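Beta-phenylalanine aminotransferase (Variovorax paradoxus, PDB 4AO9) catalyses PLP-dependent transamination of beta-phenylalanine, as a member of the class-III aminotransferase family. Local coordinates at residues I214-P228 against L246-D260. Numbering follows the deposited sequence.
Sequences IERHGPEIAVVLVEP and LRESATQVGALLVFD. With PLP (pyridoxal-5'-phosphate), chain C.
Strands 221-226 and 256-260 run parallel, their axes 4.7 Å apart and crossing at -23°, and five backbone hydrogen bonds join them in a ladder that begins with Leu256 N to Ala222 O and ends with Asp260 N to Val226 O. One face of the pair carries Val223, Leu225 and Val258. Val223 CG2 meets Val258 CG2 at 3.3 Å, tighter than normal van der Waals contact, while Leu225 CD1 lies 3.6 Å from Val258 CG1; helix 152-167 covers Val223 on this side. Helix 240-253 packs on the other face; strand 221-226, this helix and strand 256-260 form a beta-alpha-beta crossover within the seven-stranded sheet of the PLP-binding domain of a fold-type I aminotransferase. Here Val226 and Leu246 reach tip to tip, CG1 to CD1 at 3.8 Å. With chi1 at 69°, Val226 CG1 also comes to the edge of the Phe259 ring, 3.5 Å from CD1; Pro228 CG lies over one ring face. Val253 CB sits 3.6 Å from Gly218 CA, and Ser249 CB packs on Ile214 CG2. At the strands' carboxyl ends the pair enters the cofactor pocket: Asp260 OD2 lies 2.8 Å from PLP N1, a carboxylate placement that probably favours a protonated pyridine, and is also hydrogen-bonded to His180 ND1, while Glu227 OE1 approaches the ring methyl C2A at 3.5 Å, its carboxylate held by Tyr179.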
loop_
_atom_site.group_PDB
_atom_site.type_symbol
_atom_site.label_atom_id
_atom_site.label_comp_id
_atom_site.label_asym_id
_atom_site.label_seq_id
_atom_site.Cartn_x
_atom_site.Cartn_y
_atom_site.Cartn_z
ATOM N N ILE A 214 16.307 2.072 27.037
ATOM C CA ILE A 214 15.384 0.934 26.991
ATOM C C ILE A 214 15.116 0.377 28.398
ATOM O O ILE A 214 13.969 0.141 28.770
ATOM C CB ILE A 214 15.832 -0.156 26.004
ATOM C CG1 ILE A 214 15.775 0.394 24.568
ATOM C CG2 ILE A 214 14.954 -1.410 26.140
ATOM C CD1 ILE A 214 16.523 -0.450 23.553
ATOM N N GLU A 215 16.173 0.206 29.193
ATOM C CA GLU A 215 16.002 -0.265 30.576
ATOM C C GLU A 215 15.211 0.741 31.423
ATOM O O GLU A 215 14.314 0.358 32.187
ATOM C CB GLU A 215 17.360 -0.567 31.227
ATOM C CG GLU A 215 18.097 -1.761 30.623
ATOM C CD GLU A 215 19.507 -1.919 31.179
ATOM O OE1 GLU A 215 19.685 -1.762 32.406
ATOM O OE2 GLU A 215 20.435 -2.206 30.393
ATOM N N ARG A 216 15.527 2.028 31.262
ATOM C CA ARG A 216 14.854 3.079 32.031
ATOM C C ARG A 216 13.344 3.100 31.788
ATOM O O ARG A 216 12.565 3.290 32.717
ATOM C CB ARG A 216 15.451 4.446 31.698
ATOM C CG ARG A 216 14.809 5.622 32.431
ATOM C CD ARG A 216 15.485 6.925 31.999
ATOM N NE ARG A 216 14.732 8.101 32.427
ATOM C CZ ARG A 216 14.505 9.176 31.670
ATOM N NH1 ARG A 216 14.955 9.240 30.420
ATOM N NH2 ARG A 216 13.809 10.194 32.164
ATOM N N HIS A 217 12.940 2.899 30.534
ATOM C CA HIS A 217 11.525 2.934 30.177
ATOM C C HIS A 217 10.948 1.536 29.982
ATOM O O HIS A 217 9.885 1.388 29.358
ATOM C CB HIS A 217 11.312 3.702 28.869
ATOM C CG HIS A 217 11.761 5.128 28.902
ATOM N ND1 HIS A 217 13.048 5.505 28.586
ATOM C CD2 HIS A 217 11.080 6.272 29.151
ATOM C CE1 HIS A 217 13.149 6.820 28.659
ATOM N NE2 HIS A 217 11.973 7.310 29.009
ATOM N N GLY A 218 11.634 0.519 30.508
ATOM C CA GLY A 218 11.317 -0.877 30.207
ATOM C C GLY A 218 9.849 -1.272 30.117
ATOM O O GLY A 218 9.396 -1.779 29.079
ATOM N N PRO A 219 9.078 -1.035 31.192
ATOM C CA PRO A 219 7.695 -1.506 31.246
ATOM C C PRO A 219 6.785 -0.856 30.204
ATOM O O PRO A 219 5.703 -1.388 29.910
ATOM C CB PRO A 219 7.243 -1.114 32.662
ATOM C CG PRO A 219 8.513 -1.032 33.441
ATOM C CD PRO A 219 9.515 -0.471 32.486
ATOM N N GLU A 220 7.217 0.269 29.645
ATOM C CA GLU A 220 6.400 0.970 28.654
ATOM C C GLU A 220 6.664 0.550 27.224
ATOM O O GLU A 220 5.865 0.866 26.328
ATOM C CB GLU A 220 6.622 2.482 28.750
ATOM C CG GLU A 220 6.137 3.096 30.049
ATOM C CD GLU A 220 6.276 4.608 30.041
ATOM O OE1 GLU A 220 7.394 5.090 30.261
ATOM O OE2 GLU A 220 5.260 5.291 29.786
ATOM N N ILE A 221 7.785 -0.133 26.990
ATOM C CA ILE A 221 8.257 -0.337 25.615
ATOM C C ILE A 221 7.695 -1.609 25.002
ATOM O O ILE A 221 8.008 -2.717 25.449
ATOM C CB ILE A 221 9.798 -0.307 25.513
ATOM C CG1 ILE A 221 10.318 1.076 25.930
ATOM C CG2 ILE A 221 10.231 -0.629 24.072
ATOM C CD1 ILE A 221 11.811 1.113 26.169
ATOM N N ALA A 222 6.855 -1.437 23.981
ATOM C CA ALA A 222 6.269 -2.559 23.261
ATOM C C ALA A 222 7.267 -3.154 22.286
ATOM O O ALA A 222 7.298 -4.373 22.072
ATOM C CB ALA A 222 5.029 -2.095 22.486
ATOM N N VAL A 223 8.061 -2.292 21.664
ATOM C CA VAL A 223 8.826 -2.709 20.505
ATOM C C VAL A 223 10.011 -1.791 20.280
ATOM O O VAL A 223 9.949 -0.593 20.572
ATOM C CB VAL A 223 7.887 -2.828 19.254
ATOM C CG1 VAL A 223 7.184 -1.542 18.976
ATOM C CG2 VAL A 223 8.636 -3.338 18.034
ATOM N N VAL A 224 11.109 -2.392 19.823
ATOM C CA VAL A 224 12.275 -1.676 19.314
ATOM C C VAL A 224 12.312 -1.975 17.825
ATOM O O VAL A 224 12.412 -3.134 17.443
ATOM C CB VAL A 224 13.573 -2.182 19.988
ATOM C CG1 VAL A 224 14.780 -1.442 19.410
ATOM C CG2 VAL A 224 13.495 -1.996 21.521
ATOM N N LEU A 225 12.192 -0.936 17.001
ATOM C CA LEU A 225 12.136 -1.083 15.539
ATOM C C LEU A 225 13.384 -0.463 14.929
ATOM O O LEU A 225 13.703 0.703 15.201
ATOM C CB LEU A 225 10.861 -0.418 14.988
ATOM C CG LEU A 225 10.771 -0.272 13.460
ATOM C CD1 LEU A 225 10.657 -1.615 12.771
ATOM C CD2 LEU A 225 9.584 0.611 13.072
ATOM N N VAL A 226 14.113 -1.243 14.132
ATOM C CA VAL A 226 15.397 -0.778 13.608
ATOM C C VAL A 226 15.748 -1.424 12.268
ATOM O O VAL A 226 15.435 -2.599 12.019
ATOM C CB VAL A 226 16.530 -1.026 14.663
ATOM C CG1 VAL A 226 16.794 -2.521 14.833
ATOM C CG2 VAL A 226 17.830 -0.277 14.307
ATOM N N GLU A 227 16.412 -0.641 11.420
ATOM C CA GLU A 227 17.060 -1.163 10.210
ATOM C C GLU A 227 18.448 -1.694 10.578
ATOM O O GLU A 227 19.211 -0.978 11.216
ATOM C CB GLU A 227 17.241 -0.043 9.190
ATOM C CG GLU A 227 15.929 0.600 8.690
ATOM C CD GLU A 227 16.190 1.991 8.147
ATOM O OE1 GLU A 227 16.522 2.098 6.940
ATOM O OE2 GLU A 227 16.102 2.957 8.945
ATOM N N PRO A 228 18.790 -2.937 10.184
ATOM C CA PRO A 228 20.157 -3.415 10.514
ATOM C C PRO A 228 21.259 -2.661 9.757
ATOM O O PRO A 228 22.423 -2.695 10.179
ATOM C CB PRO A 228 20.138 -4.902 10.154
ATOM C CG PRO A 228 18.729 -5.266 9.905
ATOM C CD PRO A 228 17.903 -4.020 9.718
ATOM N N LEU A 246 20.449 -3.971 21.378
ATOM C CA LEU A 246 19.001 -3.885 21.168
ATOM C C LEU A 246 18.292 -5.211 21.452
ATOM O O LEU A 246 17.251 -5.239 22.108
ATOM C CB LEU A 246 18.699 -3.425 19.734
ATOM C CG LEU A 246 19.259 -2.063 19.324
ATOM C CD1 LEU A 246 18.678 -1.664 17.974
ATOM C CD2 LEU A 246 19.016 -0.967 20.370
ATOM N N ARG A 247 18.858 -6.307 20.955
ATOM C CA ARG A 247 18.299 -7.626 21.189
ATOM C C ARG A 247 18.285 -7.940 22.684
ATOM O O ARG A 247 17.261 -8.365 23.231
ATOM C CB ARG A 247 19.074 -8.692 20.382
ATOM C CG ARG A 247 18.701 -10.153 20.688
ATOM C CD ARG A 247 17.309 -10.546 20.165
ATOM N NE ARG A 247 16.235 -10.076 21.048
ATOM C CZ ARG A 247 14.936 -10.136 20.761
ATOM N NH1 ARG A 247 14.516 -10.622 19.593
ATOM N NH2 ARG A 247 14.048 -9.678 21.640
ATOM N N GLU A 248 19.415 -7.692 23.348
ATOM C CA GLU A 248 19.503 -7.990 24.772
ATOM C C GLU A 248 18.554 -7.141 25.616
ATOM O O GLU A 248 17.883 -7.661 26.510
ATOM C CB GLU A 248 20.938 -7.842 25.262
ATOM C CG GLU A 248 21.832 -8.963 24.765
ATOM C CD GLU A 248 23.310 -8.760 25.074
ATOM O OE1 GLU A 248 23.670 -7.790 25.784
ATOM O OE2 GLU A 248 24.115 -9.584 24.583
ATOM N N SER A 249 18.515 -5.842 25.322
ATOM C CA SER A 249 17.673 -4.905 26.069
ATOM C C SER A 249 16.180 -5.201 25.863
ATOM O O SER A 249 15.411 -5.215 26.826
ATOM C CB SER A 249 18.006 -3.462 25.678
ATOM O OG SER A 249 19.365 -3.161 25.974
ATOM N N ALA A 250 15.782 -5.460 24.615
ATOM C CA ALA A 250 14.398 -5.808 24.328
ATOM C C ALA A 250 13.985 -7.060 25.103
ATOM O O ALA A 250 12.951 -7.082 25.753
ATOM C CB ALA A 250 14.183 -6.001 22.830
ATOM N N THR A 251 14.819 -8.095 25.054
ATOM C CA THR A 251 14.530 -9.306 25.820
ATOM C C THR A 251 14.428 -9.029 27.318
ATOM O O THR A 251 13.505 -9.502 27.975
ATOM C CB THR A 251 15.575 -10.383 25.527
ATOM O OG1 THR A 251 15.503 -10.703 24.126
ATOM C CG2 THR A 251 15.316 -11.638 26.332
ATOM N N GLN A 252 15.365 -8.245 27.840
ATOM C CA GLN A 252 15.374 -7.948 29.273
ATOM C C GLN A 252 14.085 -7.286 29.751
ATOM O O GLN A 252 13.569 -7.632 30.825
ATOM C CB GLN A 252 16.563 -7.064 29.640
ATOM C CG GLN A 252 16.661 -6.788 31.150
ATOM C CD GLN A 252 17.784 -5.835 31.532
ATOM O OE1 GLN A 252 17.557 -4.857 32.251
ATOM N NE2 GLN A 252 18.998 -6.115 31.065
ATOM N N VAL A 253 13.568 -6.342 28.963
ATOM C CA VAL A 253 12.408 -5.559 29.419
ATOM C C VAL A 253 11.056 -6.128 28.971
ATOM O O VAL A 253 10.017 -5.663 29.447
ATOM C CB VAL A 253 12.520 -4.056 29.030
ATOM C CG1 VAL A 253 13.857 -3.464 29.493
ATOM C CG2 VAL A 253 12.325 -3.865 27.520
ATOM N N GLY A 254 11.069 -7.131 28.091
ATOM C CA GLY A 254 9.829 -7.735 27.591
ATOM C C GLY A 254 9.254 -7.125 26.323
ATOM O O GLY A 254 8.074 -7.309 26.042
ATOM N N ALA A 255 10.091 -6.394 25.586
ATOM C CA ALA A 255 9.706 -5.772 24.326
ATOM C C ALA A 255 10.017 -6.716 23.178
ATOM O O ALA A 255 10.883 -7.597 23.280
ATOM C CB ALA A 255 10.472 -4.469 24.130
ATOM N N LEU A 256 9.318 -6.511 22.069
ATOM C CA LEU A 256 9.667 -7.216 20.837
ATOM C C LEU A 256 10.712 -6.437 20.058
ATOM O O LEU A 256 10.655 -5.210 19.988
ATOM C CB LEU A 256 8.418 -7.437 19.974
ATOM C CG LEU A 256 7.254 -8.253 20.550
ATOM C CD1 LEU A 256 6.200 -8.430 19.470
ATOM C CD2 LEU A 256 7.714 -9.621 21.026
ATOM N N LEU A 257 11.666 -7.142 19.470
ATOM C CA LEU A 257 12.581 -6.505 18.528
ATOM C C LEU A 257 12.044 -6.754 17.134
ATOM O O LEU A 257 11.722 -7.893 16.784
ATOM C CB LEU A 257 13.994 -7.093 18.635
ATOM C CG LEU A 257 15.066 -6.621 17.651
ATOM C CD1 LEU A 257 15.413 -5.145 17.879
ATOM C CD2 LEU A 257 16.308 -7.503 17.800
ATOM N N VAL A 258 11.924 -5.685 16.354
ATOM C CA VAL A 258 11.490 -5.794 14.959
ATOM C C VAL A 258 12.600 -5.268 14.063
ATOM O O VAL A 258 13.013 -4.103 14.181
ATOM C CB VAL A 258 10.173 -5.023 14.700
ATOM C CG1 VAL A 258 9.795 -5.088 13.218
ATOM C CG2 VAL A 258 9.045 -5.557 15.584
ATOM N N PHE A 259 13.115 -6.145 13.202
ATOM C CA PHE A 259 14.036 -5.703 12.168
ATOM C C PHE A 259 13.280 -5.352 10.894
ATOM O O PHE A 259 12.576 -6.196 10.306
ATOM C CB PHE A 259 15.084 -6.770 11.840
ATOM C CG PHE A 259 16.249 -6.854 12.807
ATOM C CD1 PHE A 259 16.820 -5.723 13.393
ATOM C CD2 PHE A 259 16.817 -8.095 13.066
ATOM C CE1 PHE A 259 17.923 -5.834 14.249
ATOM C CE2 PHE A 259 17.912 -8.218 13.934
ATOM C CZ PHE A 259 18.457 -7.098 14.523
ATOM N N ASP A 260 13.474 -4.112 10.457
ATOM C CA ASP A 260 12.995 -3.671 9.161
ATOM C C ASP A 260 14.038 -4.084 8.127
ATOM O O ASP A 260 15.074 -3.433 7.997
ATOM C CB ASP A 260 12.784 -2.147 9.184
ATOM C CG ASP A 260 12.287 -1.605 7.853
ATOM O OD1 ASP A 260 12.399 -2.305 6.828
ATOM O OD2 ASP A 260 11.782 -0.470 7.836
HETATM N N1 PLP C . 11.572 0.528 5.187
HETATM C C2 PLP C . 12.710 0.590 4.498
HETATM C C2A PLP C . 14.001 0.263 5.251
HETATM C C3 PLP C . 12.698 0.926 3.140
HETATM O O3 PLP C . 13.780 0.964 2.526
HETATM C C4 PLP C . 11.499 1.214 2.467
HETATM C C4A PLP C . 11.426 1.567 0.969
HETATM C C5 PLP C . 10.328 1.166 3.257
HETATM C C6 PLP C . 10.404 0.821 4.607
HETATM C C5A PLP C . 8.945 1.482 2.656
HETATM O O4P PLP C . 8.482 0.632 1.693
HETATM P P PLP C . 7.364 1.202 0.683
HETATM O O1P PLP C . 8.035 2.364 -0.145
HETATM O O2P PLP C . 6.163 1.770 1.519
HETATM O O3P PLP C . 6.928 0.028 -0.127
#